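Local coordinates for major pilin backbone protein T-antigen, T13 (Streptococcus pyogenes, PDB 6BBT), which forms the backbone of the Streptococcus pyogenes pilus as its major pilin and serves as the T13 antigen in Lancefield serotyping, at residues Glu36-Ala41 with Arg96-Glu101; Lys155-Lys160 with Leu226-Ser231. All coordinates share one frame; numbering follows the deposited sequence.

Contact 1: residues Glu36-Ala41 with Arg96-Glu101; sequences EPDTTA and RYTVSE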
loop_
_atom_site.group_PDB
_atom_site.type_symbol
_atom_site.label_atom_id
_atom_site.label_comp_id
_atom_site.label_asym_id
_atom_site.label_seq_id
_atom_site.Cartn_x
_atom_site.Cartn_y
_atom_site.Cartn_z
ATOM N N GLU A 36 16.799 -16.866 -1.039
ATOM C CA GLU A 36 17.625 -17.532 -2.048
ATOM C C GLU A 36 19.012 -17.836 -1.470
ATOM O O GLU A 36 19.427 -17.201 -0.497
ATOM C CB GLU A 36 17.751 -16.665 -3.301
ATOM C CG GLU A 36 18.536 -15.370 -3.107
ATOM C CD GLU A 36 18.575 -14.509 -4.354
ATOM O OE1 GLU A 36 17.807 -14.778 -5.302
ATOM O OE2 GLU A 36 19.378 -13.550 -4.394
ATOM N N PRO A 37 19.737 -18.807 -2.071
ATOM C CA PRO A 37 21.125 -19.043 -1.647
ATOM C C PRO A 37 22.023 -17.831 -1.851
ATOM O O PRO A 37 21.900 -17.126 -2.863
ATOM C CB PRO A 37 21.591 -20.186 -2.571
ATOM C CG PRO A 37 20.350 -20.854 -3.052
ATOM C CD PRO A 37 19.274 -19.801 -3.066
ATOM N N ASP A 38 22.916 -17.592 -0.899
ATOM C CA ASP A 38 24.050 -16.700 -1.121
ATOM C C ASP A 38 25.056 -17.536 -1.923
ATOM O O ASP A 38 25.747 -18.376 -1.359
ATOM C CB ASP A 38 24.650 -16.215 0.204
ATOM C CG ASP A 38 25.761 -15.183 0.014
ATOM O OD1 ASP A 38 26.288 -15.032 -1.109
ATOM O OD2 ASP A 38 26.117 -14.516 1.007
ATOM N N THR A 39 25.092 -17.300 -3.237
ATOM C CA THR A 39 25.827 -18.150 -4.194
ATOM C C THR A 39 27.337 -18.014 -4.114
ATOM O O THR A 39 28.045 -18.845 -4.672
ATOM C CB THR A 39 25.433 -17.857 -5.659
ATOM O OG1 THR A 39 25.621 -16.466 -5.945
ATOM C CG2 THR A 39 23.987 -18.243 -5.921
ATOM N N THR A 40 27.812 -16.958 -3.455
ATOM C CA THR A 40 29.234 -16.690 -3.300
ATOM C C THR A 40 29.732 -16.960 -1.884
ATOM O O THR A 40 30.876 -16.663 -1.573
ATOM C CB THR A 40 29.538 -15.228 -3.692
ATOM O OG1 THR A 40 28.813 -14.333 -2.837
ATOM C CG2 THR A 40 29.122 -14.963 -5.150
ATOM N N ALA A 41 28.891 -17.538 -1.032
ATOM C CA ALA A 41 29.283 -17.811 0.346
ATOM C C ALA A 41 30.341 -18.939 0.434
ATOM O O ALA A 41 30.171 -19.997 -0.164
ATOM C CB ALA A 41 28.057 -18.162 1.172
ATOM N N ARG A 96 24.104 -20.236 4.213
ATOM C CA ARG A 96 23.871 -18.807 4.142
ATOM C C ARG A 96 22.889 -18.461 3.029
ATOM O O ARG A 96 23.058 -18.890 1.882
ATOM C CB ARG A 96 25.172 -18.074 3.901
ATOM C CG ARG A 96 25.036 -16.561 3.925
ATOM C CD ARG A 96 26.402 -15.913 4.051
ATOM N NE ARG A 96 26.919 -16.034 5.410
ATOM C CZ ARG A 96 28.190 -15.822 5.762
ATOM N NH1 ARG A 96 29.108 -15.490 4.864
ATOM N NH2 ARG A 96 28.548 -15.955 7.034
ATOM N N TYR A 97 21.894 -17.651 3.381
ATOM C CA TYR A 97 20.842 -17.254 2.451
ATOM C C TYR A 97 20.660 -15.749 2.473
ATOM O O TYR A 97 21.023 -15.089 3.447
ATOM C CB TYR A 97 19.519 -17.883 2.863
ATOM C CG TYR A 97 19.481 -19.387 2.976
ATOM C CD1 TYR A 97 19.985 -20.038 4.097
ATOM C CD2 TYR A 97 18.876 -20.156 1.984
ATOM C CE1 TYR A 97 19.923 -21.421 4.206
ATOM C CE2 TYR A 97 18.794 -21.531 2.091
ATOM C CZ TYR A 97 19.317 -22.159 3.199
ATOM O OH TYR A 97 19.226 -23.529 3.284
ATOM N N THR A 98 20.057 -15.227 1.410
ATOM C CA THR A 98 19.680 -13.827 1.338
ATOM C C THR A 98 18.150 -13.751 1.372
ATOM O O THR A 98 17.474 -14.498 0.662
ATOM C CB THR A 98 20.275 -13.166 0.088
ATOM O OG1 THR A 98 21.701 -13.356 0.094
ATOM C CG2 THR A 98 19.964 -11.668 0.050
ATOM N N VAL A 99 17.618 -12.881 2.234
ATOM C CA VAL A 99 16.168 -12.647 2.343
ATOM C C VAL A 99 15.885 -11.211 1.902
ATOM O O VAL A 99 16.586 -10.284 2.301
ATOM C CB VAL A 99 15.661 -12.900 3.777
ATOM C CG1 VAL A 99 14.172 -12.530 3.950
ATOM C CG2 VAL A 99 15.883 -14.350 4.136
ATOM N N SER A 100 14.886 -11.044 1.046
ATOM C CA SER A 100 14.474 -9.724 0.584
ATOM C C SER A 100 12.969 -9.685 0.446
ATOM O O SER A 100 12.304 -10.724 0.536
ATOM C CB SER A 100 15.117 -9.399 -0.756
ATOM O OG SER A 100 14.771 -10.384 -1.694
ATOM N N GLU A 101 12.458 -8.484 0.244
ATOM C CA GLU A 101 11.041 -8.269 -0.019
ATOM C C GLU A 101 10.899 -7.892 -1.472
ATOM O O GLU A 101 11.569 -6.995 -1.946
ATOM C CB GLU A 101 10.489 -7.132 0.829
ATOM C CG GLU A 101 9.023 -6.824 0.563
ATOM C CD GLU A 101 8.497 -5.702 1.455
ATOM O OE1 GLU A 101 8.293 -5.913 2.655
ATOM O OE2 GLU A 101 8.304 -4.599 0.930
#

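Contact 2: residues Lys155-Lys160 with Leu226-Ser231; sequences KTTSLK and LPIGIS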
loop_
_atom_site.group_PDB
_atom_site.type_symbol
_atom_site.label_atom_id
_atom_site.label_comp_id
_atom_site.label_asym_id
_atom_site.label_seq_id
_atom_site.Cartn_x
_atom_site.Cartn_y
_atom_site.Cartn_z
ATOM N N LYS A 155 0.989 6.059 0.381
ATOM C CA LYS A 155 0.559 7.425 0.298
ATOM C C LYS A 155 -0.928 7.474 0.025
ATOM O O LYS A 155 -1.518 6.506 -0.481
ATOM C CB LYS A 155 1.305 8.133 -0.812
ATOM C CG LYS A 155 2.738 8.433 -0.421
ATOM C CD LYS A 155 3.513 9.055 -1.561
ATOM C CE LYS A 155 4.919 9.381 -1.079
ATOM N NZ LYS A 155 5.684 10.080 -2.145
ATOM N N THR A 156 -1.500 8.618 0.363
ATOM C CA THR A 156 -2.843 8.980 -0.036
ATOM C C THR A 156 -2.756 10.279 -0.838
ATOM O O THR A 156 -1.705 10.938 -0.876
ATOM C CB THR A 156 -3.749 9.183 1.185
ATOM O OG1 THR A 156 -3.215 10.221 2.004
ATOM C CG2 THR A 156 -3.862 7.911 2.004
ATOM N N THR A 157 -3.862 10.638 -1.472
ATOM C CA THR A 157 -3.936 11.863 -2.222
ATOM C C THR A 157 -5.187 12.654 -1.768
ATOM O O THR A 157 -5.678 12.453 -0.638
ATOM C CB THR A 157 -3.827 11.575 -3.737
ATOM O OG1 THR A 157 -3.693 12.808 -4.451
ATOM C CG2 THR A 157 -5.011 10.789 -4.250
ATOM N N SER A 158 -5.622 13.597 -2.595
ATOM C CA SER A 158 -6.764 14.437 -2.274
ATOM C C SER A 158 -7.487 14.885 -3.535
ATOM O O SER A 158 -6.896 14.954 -4.604
ATOM C CB SER A 158 -6.336 15.663 -1.455
ATOM O OG SER A 158 -5.548 16.549 -2.227
ATOM N N LEU A 159 -8.775 15.171 -3.391
ATOM C CA LEU A 159 -9.560 15.746 -4.450
ATOM C C LEU A 159 -10.401 16.880 -3.872
ATOM O O LEU A 159 -11.156 16.674 -2.943
ATOM C CB LEU A 159 -10.474 14.687 -5.072
ATOM C CG LEU A 159 -11.478 15.174 -6.127
ATOM C CD1 LEU A 159 -10.751 15.792 -7.303
ATOM C CD2 LEU A 159 -12.366 14.039 -6.597
ATOM N N LYS A 160 -10.250 18.075 -4.424
ATOM C CA LYS A 160 -11.103 19.195 -4.097
ATOM C C LYS A 160 -11.992 19.472 -5.309
ATOM O O LYS A 160 -11.525 19.408 -6.464
ATOM C CB LYS A 160 -10.248 20.404 -3.749
ATOM C CG LYS A 160 -11.036 21.678 -3.488
ATOM C CD LYS A 160 -10.131 22.759 -2.951
ATOM C CE LYS A 160 -10.813 24.112 -2.990
ATOM N NZ LYS A 160 -9.957 25.121 -2.291
ATOM N N LEU A 226 -7.588 10.522 0.286
ATOM C CA LEU A 226 -8.181 9.716 -0.752
ATOM C C LEU A 226 -7.203 8.605 -1.182
ATOM O O LEU A 226 -6.023 8.885 -1.376
ATOM C CB LEU A 226 -8.509 10.621 -1.939
ATOM C CG LEU A 226 -9.335 10.065 -3.087
ATOM C CD1 LEU A 226 -10.730 9.614 -2.681
ATOM C CD2 LEU A 226 -9.444 11.126 -4.156
ATOM N N PRO A 227 -7.686 7.353 -1.329
ATOM C CA PRO A 227 -6.810 6.292 -1.792
ATOM C C PRO A 227 -6.269 6.553 -3.196
ATOM O O PRO A 227 -6.970 7.131 -4.041
ATOM C CB PRO A 227 -7.698 5.043 -1.776
ATOM C CG PRO A 227 -8.776 5.349 -0.824
ATOM C CD PRO A 227 -9.013 6.829 -0.947
ATOM N N ILE A 228 -5.008 6.177 -3.400
ATOM C CA ILE A 228 -4.332 6.316 -4.685
ATOM C C ILE A 228 -4.666 5.117 -5.554
ATOM O O ILE A 228 -4.650 3.982 -5.091
ATOM C CB ILE A 228 -2.813 6.492 -4.509
ATOM C CG1 ILE A 228 -2.562 7.893 -3.966
ATOM C CG2 ILE A 228 -2.077 6.299 -5.855
ATOM C CD1 ILE A 228 -1.161 8.149 -3.498
ATOM N N GLY A 229 -5.002 5.384 -6.809
ATOM C CA GLY A 229 -5.277 4.320 -7.763
ATOM C C GLY A 229 -6.736 3.937 -7.906
ATOM O O GLY A 229 -7.043 3.040 -8.684
ATOM N N ILE A 230 -7.652 4.573 -7.172
ATOM C CA ILE A 230 -9.071 4.306 -7.413
ATOM C C ILE A 230 -9.569 5.237 -8.493
ATOM O O ILE A 230 -8.950 6.250 -8.768
ATOM C CB ILE A 230 -9.957 4.398 -6.152
ATOM C CG1 ILE A 230 -9.936 5.781 -5.504
ATOM C CG2 ILE A 230 -9.539 3.317 -5.166
ATOM C CD1 ILE A 230 -11.076 5.947 -4.511
ATOM N N SER A 231 -10.682 4.890 -9.103
ATOM C CA SER A 231 -11.276 5.722 -10.117
ATOM C C SER A 231 -12.548 6.346 -9.557
ATOM O O SER A 231 -13.227 5.743 -8.723
ATOM C CB SER A 231 -11.570 4.916 -11.361
ATOM O OG SER A 231 -10.371 4.512 -11.980
HETATM O O HOH W 1 -3.804 5.067 -0.828
#

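Contact 1: residues Glu36-Ala41 with Arg96-Glu101
E36 and T98 form an antiparallel hydrogen-bonded pair, E36 N giving to T98 O at 3.0 Å and T98 N to E36 O at 2.8 Å, and P37 faces Y97 as the following non-hydrogen-bonded pair. In that position the proline costs no bond; the next, D38 N to R96 O at 3.1 Å, comes from 31° outside the carbonyl plane. Here strand 29-37 pairs with strand 93-101 in a sheet of the Spy0128-like isopeptide-containing domain and ends at the surface in a type I turn, D38 to A41. D38 and R96 run side by side. With CG of D38 anti to its backbone N (chi1 -175°), OD2 comes to 3.4 Å from CD of R96, and CB of A41 lies 4.0 Å from CB of R96. OD1 looks the other way, into the turn, where the hydroxyl OG1 of T40 meets it on the syn side at 3.1 Å. Although opposite in charge, D38 and R96 make no salt bridge: D38 OD2 and R96 NE are 4.7 Å apart, and the guanidinium pairs with D119. The carboxylate therefore meets the methylene part of the arginine, and any charge attraction is probably long-range.

Contact 2: residues Lys155-Lys160 with Leu226-Ser231
T157 and L226 are joined by two backbone hydrogen bonds as an antiparallel pair, T157 N to L226 O at 2.8 Å and L226 N to T157 O at 2.9 Å. The two are unequal in geometry. The first is almost straight at its hydrogen (176°) and lies in the plane of the L226 carbonyl, whereas L226 N stands above the plane of the T157 carbonyl, 48° out of it.

The side chain of L226 leads from this pair into the protein. Its CB rests on the T157 carbonyl, 3.6 Å from T157 O. CG, anti to the backbone N (chi1 -171°), carries the branch along the neighbouring strand, and at the tip CD2 touches CB of L159 at 3.8 Å. V194 and L182 also pack on this leucine, so that it contributes to the hydrophobic interior.

I228 meets the other end of the segment. Its CG1 passes CG2 of T157 at 3.8 Å, the two side chains crossing at about a right angle, and its CD1 ends against K155, 3.6 Å from K155 CB and 3.5 Å from K155 O. Between K155 and I228 a water links the two backbones, donating to K155 O and accepting from I228 N. The T157 hydroxyl is turned from the isoleucine and makes weak bonds to the carbonyls of S269 and D267. P227 O is held by the hydroxyl of T266, close to where the chain turns through G229.

Strand 148-166 here runs antiparallel to strand 220-227 and parallel to strand 271-279, with L226 and L159 turned into the interior of the pilin's second domain, as in the beta-sandwich domains of the transthyretin clan, to which this family belongs.

Contact 1 and contact 2 belong to successive domains of an elongated chain of strands and loops without helix, and their centres lie about 38 Å apart. Their nearest atoms are about 13 Å from each other, without touching. Contact 1 sits at the surface in the Spy0128-like isopeptide-containing domain, while contact 2 is largely buried in the DUF7601 domain. Strand 148-166 connects the two regions: F150, near its start, packs on V99 and E101 of strand 93-101, and its later residues 155-160 form contact 2 with 226-231. E101, at the end of segment 96-101, hydrogen-bonds K15 and lies near N152, an arrangement consistent with the Lys-Asn isopeptide site and its glutamate known in this family.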